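Local coordinates for protein 2-hydroxyisobutanoyl-CoA mutase large subunit (Aquincola tertiaricarbonis, PDB 4R3U) that catalyses, together with a cobalamin-binding small subunit, the reversible isomerization of 2-hydroxyisobutyryl-CoA and (S)-3-hydroxybutyryl-CoA, at residues K322-K325 with E326-A330; M287-D290 with E291-P294; A467-Q471 with S472-P476; Q353-V356 with N357-R360; E108-N111 with K112-Y116. All blocks are in the same frame, centred on the assembly; numbering follows the deposited sequence.

Contact 1 (K322-K325 with E326-A330); sequences KIMK and ERFGA
Ile-323 and Phe-328 are brought side by side by their first torsions: at Ile-323 (chi1 -68°) the CG2 branch trails opposite the backbone N, while at Phe-328 (chi1 -62°) the ring swings back beside its own N. Ile-323 CG2 then lies 3.5 Å from Phe-328 CE2. Met-324, bent at chi2 and chi3, carries SD to 3.7 Å from Phe-328 CD2, an oblique Met-aromatic contact. On one face of the ring rests Arg-327 CD, 3.6 Å above the plane and displaced toward the rim.

The backbone widens at the same place. Ile-323 O accepts two bonds, from Arg-327 N at 2.8 Å and from Phe-328 N at 3.0 Å, the second spanning five residues, the mark of a wider pi-type turn. Gly-329 then takes positive phi, and Ala-330 N returns to Met-324 O at 3.0 Å in a nearly straight bond (167°). Val-279 and Asn-280 of helix 264-283 touch Phe-328, and Lys-322 ends in salt bridges to Glu-430 and Asp-73. Such a glycine-terminated helix end is a common way to stop a helix; here it finishes helix 306-327 in the beta-alpha-beta unit from strand 298-302 to strand 340-344 of the TIM barrel.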
loop_
_atom_site.group_PDB
_atom_site.type_symbol
_atom_site.label_atom_id
_atom_site.label_comp_id
_atom_site.label_asym_id
_atom_site.label_seq_id
_atom_site.Cartn_x
_atom_site.Cartn_y
_atom_site.Cartn_z
ATOM N N LYS A 322 23.535 21.229 -6.213
ATOM C CA LYS A 322 23.814 22.654 -6.342
ATOM C C LYS A 322 24.802 23.161 -5.300
ATOM O O LYS A 322 25.693 23.926 -5.649
ATOM C CB LYS A 322 22.512 23.473 -6.369
ATOM C CG LYS A 322 21.743 23.292 -7.667
ATOM C CD LYS A 322 20.370 23.952 -7.679
ATOM C CE LYS A 322 19.808 23.917 -9.086
ATOM N NZ LYS A 322 18.571 24.729 -9.222
ATOM N N ILE A 323 24.664 22.700 -4.038
ATOM C CA ILE A 323 25.518 23.084 -2.897
ATOM C C ILE A 323 26.946 22.597 -3.129
ATOM O O ILE A 323 27.885 23.384 -3.033
ATOM C CB ILE A 323 24.927 22.564 -1.551
ATOM C CG1 ILE A 323 23.609 23.295 -1.183
ATOM C CG2 ILE A 323 25.933 22.656 -0.410
ATOM C CD1 ILE A 323 22.730 22.502 -0.079
ATOM N N MET A 324 27.099 21.299 -3.438
ATOM C CA MET A 324 28.383 20.645 -3.689
ATOM C C MET A 324 29.143 21.261 -4.867
ATOM O O MET A 324 30.328 21.586 -4.723
ATOM C CB MET A 324 28.193 19.120 -3.835
ATOM C CG MET A 324 27.622 18.452 -2.576
ATOM S SD MET A 324 28.387 18.918 -0.975
ATOM C CE MET A 324 29.800 17.961 -1.023
ATOM N N LYS A 325 28.442 21.513 -5.987
ATOM C CA LYS A 325 29.024 22.143 -7.164
ATOM C C LYS A 325 29.304 23.617 -6.947
ATOM O O LYS A 325 30.451 24.038 -7.106
ATOM C CB LYS A 325 28.135 21.956 -8.415
ATOM C CG LYS A 325 28.839 22.375 -9.713
ATOM C CD LYS A 325 27.869 22.728 -10.833
ATOM C CE LYS A 325 28.501 22.479 -12.166
ATOM N NZ LYS A 325 27.477 22.302 -13.227
ATOM N N GLU A 326 28.253 24.410 -6.634
ATOM C CA GLU A 326 28.356 25.864 -6.511
ATOM C C GLU A 326 29.041 26.376 -5.276
ATOM O O GLU A 326 29.883 27.277 -5.391
ATOM C CB GLU A 326 27.011 26.569 -6.746
ATOM C CG GLU A 326 26.360 26.282 -8.100
ATOM C CD GLU A 326 27.055 26.657 -9.403
ATOM O OE1 GLU A 326 27.767 27.690 -9.436
ATOM O OE2 GLU A 326 26.815 25.959 -10.416
ATOM N N ARG A 327 28.706 25.817 -4.099
ATOM C CA ARG A 327 29.274 26.268 -2.832
ATOM C C ARG A 327 30.612 25.596 -2.492
ATOM O O ARG A 327 31.490 26.247 -1.935
ATOM C CB ARG A 327 28.246 26.088 -1.700
ATOM C CG ARG A 327 28.650 26.726 -0.372
ATOM C CD ARG A 327 27.973 26.039 0.796
ATOM N NE ARG A 327 28.386 26.657 2.048
ATOM C CZ ARG A 327 27.607 27.460 2.763
ATOM N NH1 ARG A 327 28.059 28.011 3.871
ATOM N NH2 ARG A 327 26.339 27.645 2.418
ATOM N N PHE A 328 30.760 24.303 -2.772
ATOM C CA PHE A 328 32.006 23.649 -2.411
ATOM C C PHE A 328 33.021 23.512 -3.535
ATOM O O PHE A 328 34.192 23.223 -3.269
ATOM C CB PHE A 328 31.764 22.356 -1.605
ATOM C CG PHE A 328 31.061 22.632 -0.290
ATOM C CD1 PHE A 328 31.675 23.395 0.708
ATOM C CD2 PHE A 328 29.769 22.173 -0.064
ATOM C CE1 PHE A 328 31.012 23.669 1.918
ATOM C CE2 PHE A 328 29.110 22.435 1.151
ATOM C CZ PHE A 328 29.736 23.175 2.132
ATOM N N GLY A 329 32.581 23.790 -4.768
ATOM C CA GLY A 329 33.409 23.710 -5.959
ATOM C C GLY A 329 33.813 22.298 -6.324
ATOM O O GLY A 329 34.910 22.077 -6.838
ATOM N N ALA A 330 32.942 21.335 -6.075
ATOM C CA ALA A 330 33.215 19.933 -6.400
ATOM C C ALA A 330 33.305 19.772 -7.919
ATOM O O ALA A 330 32.603 20.475 -8.660
ATOM C CB ALA A 330 32.120 19.030 -5.834
#

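Contact 2 (M287-D290 with E291-P294); sequences MHVD and EFAP
Met-287 and Phe-292 make the main apolar contact of this turn. Met-287 CG lies 3.7 Å from Phe-292 CD1, and its sulfur approaches the same ring obliquely, SD being 4.9 Å from the ring centroid in a Met-aromatic contact. Phe-292 takes the crowded position between its backbone N and carbonyl carbon (chi1 70°), which brings CD1 and CE1 against the 288-289 backbone. Val-289 O stands over one face of that ring, off toward the rim, while Val-289 CG1 meets Ala-293 CB at 3.9 Å. Helix 226-243 touches both Met-287 and Phe-292, through Thr-238 and Ile-237 among others. With an alanine in place of Phe-292 the Met-287 sulfur would probably lose its aromatic partner, and a gap would be likely to open next to Val-289 O and Ile-237.

Hydrogen bonds shape the backbone. Val-289 O receives two donors: Ala-293 N at 2.8 Å, with a C=O...N angle of 179°, and Phe-292 N at 3.2 Å, from well above the carbonyl plane. Glu-291 N binds His-288 O at 2.9 Å, and in return Glu-291 OE1 takes the His-288 N-H at 3.3 Å from above the carboxylate plane. Within 287-290, His-288 ND1 accepts Asp-290 N at 2.9 Å, in the ring plane. These successive turns form the loop between helix 264-283 and strand 298-302 and lead directly to Arg-295, which binds the acyl-CoA.

The charged side is tied outward, Asp-290 OD1 bonding to Ser-335 OG and OD2 to Arg-331 N. Receiving a backbone N-H, His-288 ND1 is consistent with an unprotonated acceptor, so an imidazole proton would probably sit on NE2.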
loop_
_atom_site.group_PDB
_atom_site.type_symbol
_atom_site.label_atom_id
_atom_site.label_comp_id
_atom_site.label_asym_id
_atom_site.label_seq_id
_atom_site.Cartn_x
_atom_site.Cartn_y
_atom_site.Cartn_z
ATOM N N MET A 287 41.758 18.473 3.121
ATOM C CA MET A 287 41.195 17.402 2.300
ATOM C C MET A 287 40.245 18.047 1.308
ATOM O O MET A 287 39.336 18.762 1.721
ATOM C CB MET A 287 40.462 16.355 3.149
ATOM C CG MET A 287 39.860 15.251 2.316
ATOM S SD MET A 287 39.383 13.794 3.235
ATOM C CE MET A 287 40.989 13.038 3.443
ATOM N N HIS A 288 40.479 17.824 0.007
ATOM C CA HIS A 288 39.660 18.355 -1.069
ATOM C C HIS A 288 38.323 17.648 -1.012
ATOM O O HIS A 288 38.272 16.439 -0.771
ATOM C CB HIS A 288 40.343 18.088 -2.425
ATOM C CG HIS A 288 39.676 18.749 -3.603
ATOM N ND1 HIS A 288 38.479 18.275 -4.122
ATOM C CD2 HIS A 288 40.078 19.808 -4.342
ATOM C CE1 HIS A 288 38.178 19.080 -5.130
ATOM N NE2 HIS A 288 39.108 20.015 -5.303
ATOM N N VAL A 289 37.247 18.408 -1.260
ATOM C CA VAL A 289 35.853 17.942 -1.306
ATOM C C VAL A 289 35.686 16.638 -2.086
ATOM O O VAL A 289 34.976 15.741 -1.630
ATOM C CB VAL A 289 34.850 19.016 -1.807
ATOM C CG1 VAL A 289 33.458 18.754 -1.249
ATOM C CG2 VAL A 289 35.314 20.434 -1.483
ATOM N N ASP A 290 36.354 16.522 -3.247
ATOM C CA ASP A 290 36.236 15.338 -4.105
ATOM C C ASP A 290 36.884 14.050 -3.547
ATOM O O ASP A 290 36.601 12.956 -4.041
ATOM C CB ASP A 290 36.621 15.658 -5.564
ATOM C CG ASP A 290 35.722 16.680 -6.250
ATOM O OD1 ASP A 290 34.504 16.649 -6.018
ATOM O OD2 ASP A 290 36.235 17.470 -7.071
ATOM N N GLU A 291 37.700 14.174 -2.481
ATOM C CA GLU A 291 38.315 13.016 -1.826
ATOM C C GLU A 291 37.301 12.295 -0.911
ATOM O O GLU A 291 37.546 11.144 -0.551
ATOM C CB GLU A 291 39.525 13.439 -0.971
ATOM C CG GLU A 291 40.744 13.956 -1.718
ATOM C CD GLU A 291 41.948 14.160 -0.813
ATOM O OE1 GLU A 291 42.424 15.317 -0.707
ATOM O OE2 GLU A 291 42.399 13.168 -0.191
ATOM N N PHE A 292 36.200 12.969 -0.488
ATOM C CA PHE A 292 35.247 12.397 0.476
ATOM C C PHE A 292 33.774 12.563 0.134
ATOM O O PHE A 292 32.985 11.674 0.461
ATOM C CB PHE A 292 35.549 12.905 1.909
ATOM C CG PHE A 292 35.249 14.370 2.141
ATOM C CD1 PHE A 292 36.191 15.348 1.831
ATOM C CD2 PHE A 292 34.020 14.774 2.668
ATOM C CE1 PHE A 292 35.904 16.702 2.027
ATOM C CE2 PHE A 292 33.733 16.129 2.859
ATOM C CZ PHE A 292 34.677 17.083 2.530
ATOM N N ALA A 293 33.386 13.677 -0.529
ATOM C CA ALA A 293 31.993 13.920 -0.932
ATOM C C ALA A 293 31.321 12.753 -1.672
ATOM O O ALA A 293 30.157 12.447 -1.337
ATOM C CB ALA A 293 31.859 15.203 -1.706
ATOM N N PRO A 294 32.022 12.015 -2.586
ATOM C CA PRO A 294 31.368 10.865 -3.249
ATOM C C PRO A 294 30.833 9.789 -2.292
ATOM O O PRO A 294 29.827 9.150 -2.599
ATOM C CB PRO A 294 32.478 10.295 -4.137
ATOM C CG PRO A 294 33.397 11.417 -4.375
ATOM C CD PRO A 294 33.388 12.211 -3.116
#

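Contact 3 (A467-Q471 with S472-P476); sequences ALRKQ and SGQKP
Arg-469 and Gln-474 form the first shell of side-chain contact: the arginine chain, extended from CG to NE, crosses the glutamine chain at a slant, with Arg-469 CD 3.4 Å from Gln-474 NE2. The guanidinium and amide planes are 29° apart, and the contact is one of packing. Alongside, Arg-469 CB meets Lys-475 CB at 3.8 Å.

The next shell is backbone. Arg-469 O takes Lys-475 N at 2.9 Å in a nearly straight bond, the donor standing well above the carbonyl plane, and Gly-473 N adds a weak bond at 3.1 Å. One residue earlier, Ser-472 N closes a regular turn onto Leu-468 O at 3.0 Å. Positive phi at Gly-473 (90°) lets the chain reverse and lay Gln-474 and Lys-475 back against the last helical turn.

Farther out, Arg-469 is positioned by salt bridges from NE to Glu-465 and from NH1 to Asp-54. Replacing this arginine with a leucine would probably leave both carboxylates without their mate here and the Gln-474 amide free to turn. Lys-470 NZ forms a salt bridge with Asp-127 of the small subunit, and Gln-471 OE1 accepts a bond from Gln-131 N of that same chain; the Lys-470 side chain lies about 5 Å from the bound cobalamin. This is a helix C-terminus ended by a positive-phi glycine, placed where helix 454-472 meets the cobalamin-binding subunit.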
loop_
_atom_site.group_PDB
_atom_site.type_symbol
_atom_site.label_atom_id
_atom_site.label_comp_id
_atom_site.label_asym_id
_atom_site.label_seq_id
_atom_site.Cartn_x
_atom_site.Cartn_y
_atom_site.Cartn_z
ATOM N N ALA A 467 0.196 17.559 17.579
ATOM C CA ALA A 467 -0.536 17.024 18.720
ATOM C C ALA A 467 -1.898 17.699 18.853
ATOM O O ALA A 467 -2.898 17.007 19.053
ATOM C CB ALA A 467 0.273 17.199 19.990
ATOM N N LEU A 468 -1.945 19.037 18.705
ATOM C CA LEU A 468 -3.197 19.785 18.772
ATOM C C LEU A 468 -4.130 19.425 17.592
ATOM O O LEU A 468 -5.354 19.374 17.789
ATOM C CB LEU A 468 -2.950 21.300 18.801
ATOM C CG LEU A 468 -2.242 21.888 20.016
ATOM C CD1 LEU A 468 -1.991 23.347 19.815
ATOM C CD2 LEU A 468 -3.013 21.671 21.298
ATOM N N ARG A 469 -3.557 19.188 16.377
ATOM C CA ARG A 469 -4.335 18.837 15.175
ATOM C C ARG A 469 -4.961 17.450 15.292
ATOM O O ARG A 469 -6.063 17.244 14.809
ATOM C CB ARG A 469 -3.496 18.971 13.890
ATOM C CG ARG A 469 -3.346 20.411 13.449
ATOM C CD ARG A 469 -2.578 20.549 12.159
ATOM N NE ARG A 469 -2.046 21.906 11.995
ATOM C CZ ARG A 469 -1.295 22.303 10.970
ATOM N NH1 ARG A 469 -0.982 21.454 9.993
ATOM N NH2 ARG A 469 -0.825 23.540 10.928
ATOM N N LYS A 470 -4.263 16.519 15.968
ATOM C CA LYS A 470 -4.702 15.160 16.284
ATOM C C LYS A 470 -5.850 15.222 17.314
ATOM O O LYS A 470 -6.815 14.454 17.256
ATOM C CB LYS A 470 -3.526 14.391 16.916
ATOM C CG LYS A 470 -2.905 13.334 16.042
ATOM C CD LYS A 470 -1.725 12.676 16.740
ATOM C CE LYS A 470 -2.065 11.505 17.630
ATOM N NZ LYS A 470 -0.851 11.069 18.380
ATOM N N GLN A 471 -5.706 16.109 18.282
ATOM C CA GLN A 471 -6.664 16.309 19.350
ATOM C C GLN A 471 -7.985 16.849 18.789
ATOM O O GLN A 471 -9.020 16.230 19.030
ATOM C CB GLN A 471 -6.051 17.220 20.426
ATOM C CG GLN A 471 -6.937 17.440 21.619
ATOM C CD GLN A 471 -6.331 18.409 22.577
ATOM O OE1 GLN A 471 -6.029 18.050 23.702
ATOM N NE2 GLN A 471 -6.157 19.656 22.166
ATOM N N SER A 472 -7.943 17.943 18.003
ATOM C CA SER A 472 -9.126 18.528 17.364
ATOM C C SER A 472 -9.742 17.625 16.297
ATOM O O SER A 472 -10.914 17.787 15.965
ATOM C CB SER A 472 -8.786 19.871 16.727
ATOM O OG SER A 472 -7.880 19.720 15.650
ATOM N N GLY A 473 -8.931 16.737 15.723
ATOM C CA GLY A 473 -9.378 15.862 14.652
ATOM C C GLY A 473 -9.159 16.476 13.281
ATOM O O GLY A 473 -9.586 15.903 12.269
ATOM N N GLN A 474 -8.473 17.647 13.250
ATOM C CA GLN A 474 -8.063 18.370 12.051
ATOM C C GLN A 474 -7.056 17.496 11.238
ATOM O O GLN A 474 -7.058 17.538 10.004
ATOM C CB GLN A 474 -7.422 19.693 12.452
ATOM C CG GLN A 474 -7.456 20.768 11.383
ATOM C CD GLN A 474 -6.367 21.787 11.616
ATOM O OE1 GLN A 474 -6.359 22.518 12.631
ATOM N NE2 GLN A 474 -5.399 21.827 10.685
ATOM N N LYS A 475 -6.220 16.699 11.937
ATOM C CA LYS A 475 -5.307 15.755 11.295
ATOM C C LYS A 475 -5.903 14.384 11.535
ATOM O O LYS A 475 -5.898 13.906 12.686
ATOM C CB LYS A 475 -3.872 15.820 11.844
ATOM C CG LYS A 475 -2.930 14.900 11.071
ATOM C CD LYS A 475 -1.595 14.703 11.762
ATOM C CE LYS A 475 -0.613 14.151 10.773
ATOM N NZ LYS A 475 0.715 13.889 11.374
ATOM N N PRO A 476 -6.441 13.744 10.475
ATOM C CA PRO A 476 -7.051 12.419 10.662
ATOM C C PRO A 476 -6.015 11.344 10.932
ATOM O O PRO A 476 -4.957 11.262 10.258
ATOM C CB PRO A 476 -7.795 12.169 9.337
ATOM C CG PRO A 476 -7.722 13.466 8.567
ATOM C CD PRO A 476 -6.514 14.175 9.064
#

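Contact 4 (Q353-V356 with N357-R360); sequences QYMV and NVVR
Arg-360 presents its guanidinium with one face to Val-356, whose CG1 lies 3.7 Å from Arg-360 CZ, and with an edge to Asn-357. At that edge Arg-360 NH1 donates to Asn-357 OD1 at 3.0 Å, in the guanidinium plane and close to the line of the side-chain carbonyl, which fixes the rotation of both groups. The Tyr-354 ring meets that of Phe-385 edge-to-face. Consecutive 3-10-type (i to i-3) turns lead here into the N-terminus of helix 357-370, after strand 340-344 of the barrel.

Their bonds are Val-356 N to Gln-353 O, Asn-357 N to Tyr-354 O at 3.0 Å, Val-358 N to Met-355 O at 3.1 Å. Only weak bonds join Val-359 N and Arg-360 N to Val-356 O. With Asn-357 CG beside its own N (chi1 -67°), OD1 faces Arg-360, and ND2 is held by the carbonyls of Tyr-381 and Thr-350. Arg-360 NH2 binds Ile-478 O and makes a salt bridge with Glu-406 of the second copy of this protein, whose Val-359 packs on Val-358. This helix therefore lies at the contact between the two large subunits. The bent Met-355 chain runs alongside Val-358, its terminal CE 3.7 Å from Val-358 CG2.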
loop_
_atom_site.group_PDB
_atom_site.type_symbol
_atom_site.label_atom_id
_atom_site.label_comp_id
_atom_site.label_asym_id
_atom_site.label_seq_id
_atom_site.Cartn_x
_atom_site.Cartn_y
_atom_site.Cartn_z
ATOM N N GLN A 353 -5.864 -0.885 16.254
ATOM C CA GLN A 353 -6.008 -1.414 14.893
ATOM C C GLN A 353 -4.659 -1.558 14.185
ATOM O O GLN A 353 -4.545 -1.261 12.981
ATOM C CB GLN A 353 -6.972 -0.523 14.084
ATOM C CG GLN A 353 -8.358 -0.400 14.697
ATOM C CD GLN A 353 -9.289 0.283 13.748
ATOM O OE1 GLN A 353 -9.908 1.302 14.084
ATOM N NE2 GLN A 353 -9.457 -0.322 12.573
ATOM N N TYR A 354 -3.630 -2.009 14.942
ATOM C CA TYR A 354 -2.248 -2.150 14.467
ATOM C C TYR A 354 -2.050 -2.752 13.076
ATOM O O TYR A 354 -1.130 -2.300 12.401
ATOM C CB TYR A 354 -1.302 -2.777 15.522
ATOM C CG TYR A 354 -1.484 -4.270 15.700
ATOM C CD1 TYR A 354 -2.436 -4.772 16.576
ATOM C CD2 TYR A 354 -0.730 -5.184 14.956
ATOM C CE1 TYR A 354 -2.682 -6.141 16.671
ATOM C CE2 TYR A 354 -0.954 -6.559 15.052
ATOM C CZ TYR A 354 -1.937 -7.033 15.911
ATOM O OH TYR A 354 -2.160 -8.379 16.062
ATOM N N MET A 355 -2.871 -3.760 12.626
ATOM C CA MET A 355 -2.663 -4.361 11.278
ATOM C C MET A 355 -2.840 -3.387 10.124
ATOM O O MET A 355 -2.314 -3.602 9.044
ATOM C CB MET A 355 -3.456 -5.648 11.032
ATOM C CG MET A 355 -2.845 -6.897 11.624
ATOM S SD MET A 355 -1.094 -7.268 11.328
ATOM C CE MET A 355 -1.083 -7.763 9.602
ATOM N N VAL A 356 -3.522 -2.308 10.372
ATOM C CA VAL A 356 -3.758 -1.221 9.423
ATOM C C VAL A 356 -2.425 -0.503 9.063
ATOM O O VAL A 356 -2.303 0.054 7.976
ATOM C CB VAL A 356 -4.883 -0.318 9.999
ATOM C CG1 VAL A 356 -4.389 1.047 10.442
ATOM C CG2 VAL A 356 -6.022 -0.212 9.043
ATOM N N ASN A 357 -1.396 -0.632 9.948
ATOM C CA ASN A 357 -0.037 -0.130 9.728
ATOM C C ASN A 357 0.575 -0.713 8.454
ATOM O O ASN A 357 1.372 -0.038 7.823
ATOM C CB ASN A 357 0.872 -0.444 10.931
ATOM C CG ASN A 357 0.460 0.312 12.146
ATOM O OD1 ASN A 357 -0.179 1.342 12.031
ATOM N ND2 ASN A 357 0.746 -0.223 13.327
ATOM N N VAL A 358 0.162 -1.937 8.054
ATOM C CA VAL A 358 0.625 -2.604 6.844
ATOM C C VAL A 358 0.326 -1.720 5.630
ATOM O O VAL A 358 1.211 -1.553 4.784
ATOM C CB VAL A 358 0.077 -4.066 6.736
ATOM C CG1 VAL A 358 0.409 -4.733 5.386
ATOM C CG2 VAL A 358 0.569 -4.914 7.899
ATOM N N VAL A 359 -0.894 -1.110 5.586
ATOM C CA VAL A 359 -1.363 -0.197 4.526
ATOM C C VAL A 359 -0.515 1.087 4.520
ATOM O O VAL A 359 -0.038 1.489 3.473
ATOM C CB VAL A 359 -2.876 0.140 4.648
ATOM C CG1 VAL A 359 -3.339 1.122 3.543
ATOM C CG2 VAL A 359 -3.738 -1.120 4.650
ATOM N N ARG A 360 -0.350 1.720 5.686
ATOM C CA ARG A 360 0.409 2.946 5.898
ATOM C C ARG A 360 1.821 2.786 5.392
ATOM O O ARG A 360 2.282 3.625 4.623
ATOM C CB ARG A 360 0.449 3.291 7.401
ATOM C CG ARG A 360 -0.888 3.719 7.980
ATOM C CD ARG A 360 -0.760 4.060 9.442
ATOM N NE ARG A 360 -1.947 4.759 9.920
ATOM C CZ ARG A 360 -2.720 4.367 10.920
ATOM N NH1 ARG A 360 -2.435 3.260 11.594
ATOM N NH2 ARG A 360 -3.784 5.088 11.264
#

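Contact 5 (E108-N111 with K112-Y116); sequences EDTN and KRFKY
Thr-110 and Phe-114 pack tightly on the inner side of helix 107-119, the helix of a beta-alpha-beta unit that links barrel strands 97-102 and 125-128. Thr-110 directs CG2 opposite its backbone N (chi1 -58°), and the methyl lands over the ring, 4.1 Å from the Phe-114 centroid and off-centre, a CH-pi contact. Thr-110 O also lies above one face of the ring, 3.4 Å from its plane and toward the rim, while accepting Phe-114 N at 2.9 Å. Ala-102 of strand 97-102 and Leu-164 of helix 158-164 touch both side chains, and Thr-110 OG1 bonds to Phe-104 O.

Next to this core is a polar pair. The Lys-115 chain runs extended back along the helix, and its NZ meets Asn-111 OD1 at 2.7 Å, in the carbonyl plane and on a lone pair. Asn-111 ND2 is held in turn by the carbonyls of Leu-164 and Ala-166, so the amide is gripped at both ends; Lys-115 NZ also makes a salt bridge to Asp-167. On a further side, Arg-113 NH2 bonds to Pro-388 O, a residue of the 5'-deoxyadenosine pocket.

The solvent side is looser at Lys-112, whose N bonds to Glu-108 O at 3.2 Å. Exposed Glu-108 is itself held, OE2 by a salt bridge to Arg-508 and OE1 by Thr-106 OG1, and Asp-109 OD2 turns to Thr-106 N and Arg-504. The exposed Lys-112 chain bends at chi3 and chi4, and its CB lies 3.4 Å from Asp-109 O.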
loop_
_atom_site.group_PDB
_atom_site.type_symbol
_atom_site.label_atom_id
_atom_site.label_comp_id
_atom_site.label_asym_id
_atom_site.label_seq_id
_atom_site.Cartn_x
_atom_site.Cartn_y
_atom_site.Cartn_z
ATOM N N GLU A 108 25.023 -12.696 19.663
ATOM C CA GLU A 108 24.441 -13.999 19.281
ATOM C C GLU A 108 22.966 -13.908 18.993
ATOM O O GLU A 108 22.500 -14.525 18.038
ATOM C CB GLU A 108 24.639 -15.026 20.403
ATOM C CG GLU A 108 26.087 -15.353 20.696
ATOM C CD GLU A 108 26.680 -14.603 21.868
ATOM O OE1 GLU A 108 26.247 -13.459 22.127
ATOM O OE2 GLU A 108 27.567 -15.172 22.543
ATOM N N ASP A 109 22.220 -13.144 19.828
ATOM C CA ASP A 109 20.787 -12.946 19.690
ATOM C C ASP A 109 20.430 -12.213 18.378
ATOM O O ASP A 109 19.618 -12.715 17.589
ATOM C CB ASP A 109 20.206 -12.253 20.945
ATOM C CG ASP A 109 20.448 -13.022 22.239
ATOM O OD1 ASP A 109 20.404 -14.276 22.206
ATOM O OD2 ASP A 109 20.677 -12.372 23.285
ATOM N N THR A 110 21.068 -11.059 18.138
ATOM C CA THR A 110 20.899 -10.230 16.927
ATOM C C THR A 110 21.434 -10.965 15.683
ATOM O O THR A 110 20.871 -10.799 14.602
ATOM C CB THR A 110 21.523 -8.826 17.154
ATOM O OG1 THR A 110 20.879 -8.247 18.280
ATOM C CG2 THR A 110 21.342 -7.904 15.973
ATOM N N ASN A 111 22.502 -11.787 15.839
ATOM C CA ASN A 111 23.064 -12.588 14.743
ATOM C C ASN A 111 22.020 -13.586 14.199
ATOM O O ASN A 111 21.942 -13.778 12.990
ATOM C CB ASN A 111 24.320 -13.335 15.207
ATOM C CG ASN A 111 24.935 -14.222 14.167
ATOM O OD1 ASN A 111 24.748 -15.437 14.186
ATOM N ND2 ASN A 111 25.675 -13.635 13.233
ATOM N N LYS A 112 21.221 -14.209 15.099
ATOM C CA LYS A 112 20.145 -15.143 14.770
ATOM C C LYS A 112 19.080 -14.401 13.910
ATOM O O LYS A 112 18.658 -14.925 12.866
ATOM C CB LYS A 112 19.543 -15.742 16.066
ATOM C CG LYS A 112 18.416 -16.774 15.848
ATOM C CD LYS A 112 17.532 -16.963 17.085
ATOM C CE LYS A 112 16.157 -16.291 17.013
ATOM N NZ LYS A 112 16.110 -14.938 17.647
ATOM N N ARG A 113 18.694 -13.167 14.328
ATOM C CA ARG A 113 17.757 -12.303 13.583
ATOM C C ARG A 113 18.326 -11.880 12.211
ATOM O O ARG A 113 17.569 -11.881 11.248
ATOM C CB ARG A 113 17.338 -11.067 14.407
ATOM C CG ARG A 113 16.233 -10.200 13.772
ATOM C CD ARG A 113 14.906 -10.923 13.538
ATOM N NE ARG A 113 14.220 -11.137 14.804
ATOM C CZ ARG A 113 13.307 -10.313 15.295
ATOM N NH1 ARG A 113 12.766 -10.549 16.473
ATOM N NH2 ARG A 113 12.991 -9.198 14.649
ATOM N N PHE A 114 19.656 -11.554 12.105
ATOM C CA PHE A 114 20.300 -11.240 10.811
ATOM C C PHE A 114 20.039 -12.373 9.832
ATOM O O PHE A 114 19.575 -12.139 8.717
ATOM C CB PHE A 114 21.826 -11.040 10.938
ATOM C CG PHE A 114 22.283 -9.757 11.583
ATOM C CD1 PHE A 114 21.408 -8.677 11.736
ATOM C CD2 PHE A 114 23.583 -9.626 12.066
ATOM C CE1 PHE A 114 21.838 -7.489 12.342
ATOM C CE2 PHE A 114 24.021 -8.423 12.623
ATOM C CZ PHE A 114 23.140 -7.368 12.776
ATOM N N LYS A 115 20.324 -13.602 10.281
ATOM C CA LYS A 115 20.178 -14.850 9.514
ATOM C C LYS A 115 18.743 -15.094 9.090
ATOM O O LYS A 115 18.517 -15.403 7.918
ATOM C CB LYS A 115 20.818 -16.030 10.254
ATOM C CG LYS A 115 22.326 -15.829 10.389
ATOM C CD LYS A 115 23.001 -16.818 11.303
ATOM C CE LYS A 115 24.501 -16.765 11.140
ATOM N NZ LYS A 115 25.194 -17.391 12.304
ATOM N N TYR A 116 17.769 -14.856 9.997
ATOM C CA TYR A 116 16.344 -14.956 9.695
ATOM C C TYR A 116 15.960 -13.962 8.582
ATOM O O TYR A 116 15.288 -14.335 7.607
ATOM C CB TYR A 116 15.496 -14.668 10.945
ATOM C CG TYR A 116 14.027 -14.578 10.628
ATOM C CD1 TYR A 116 13.257 -15.729 10.463
ATOM C CD2 TYR A 116 13.415 -13.341 10.409
ATOM C CE1 TYR A 116 11.904 -15.652 10.126
ATOM C CE2 TYR A 116 12.071 -13.254 10.045
ATOM C CZ TYR A 116 11.315 -14.412 9.927
ATOM O OH TYR A 116 9.984 -14.342 9.615
#

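Along the chain the order is contact 5, contact 2, contact 1, contact 4, contact 3. Contacts 1 and 2 are neighbours, their centres 11 Å apart: Met-324 CE of helix 306-327 touches Ala-293 CB at 3.5 Å, so the loop before strand 298-302 packs on the helix that follows that strand. Contacts 3 and 4 lie 19 Å apart between centres, without touching, on the side where the small subunit and the second large subunit approach. Contact 5 stands apart, about 42 Å from contact 1 and 26 Å from contact 4 between centres. Contacts 1, 4 and 5 lie on helices interleaved with strands of one parallel sheet, that of the barrel enclosing the substrate.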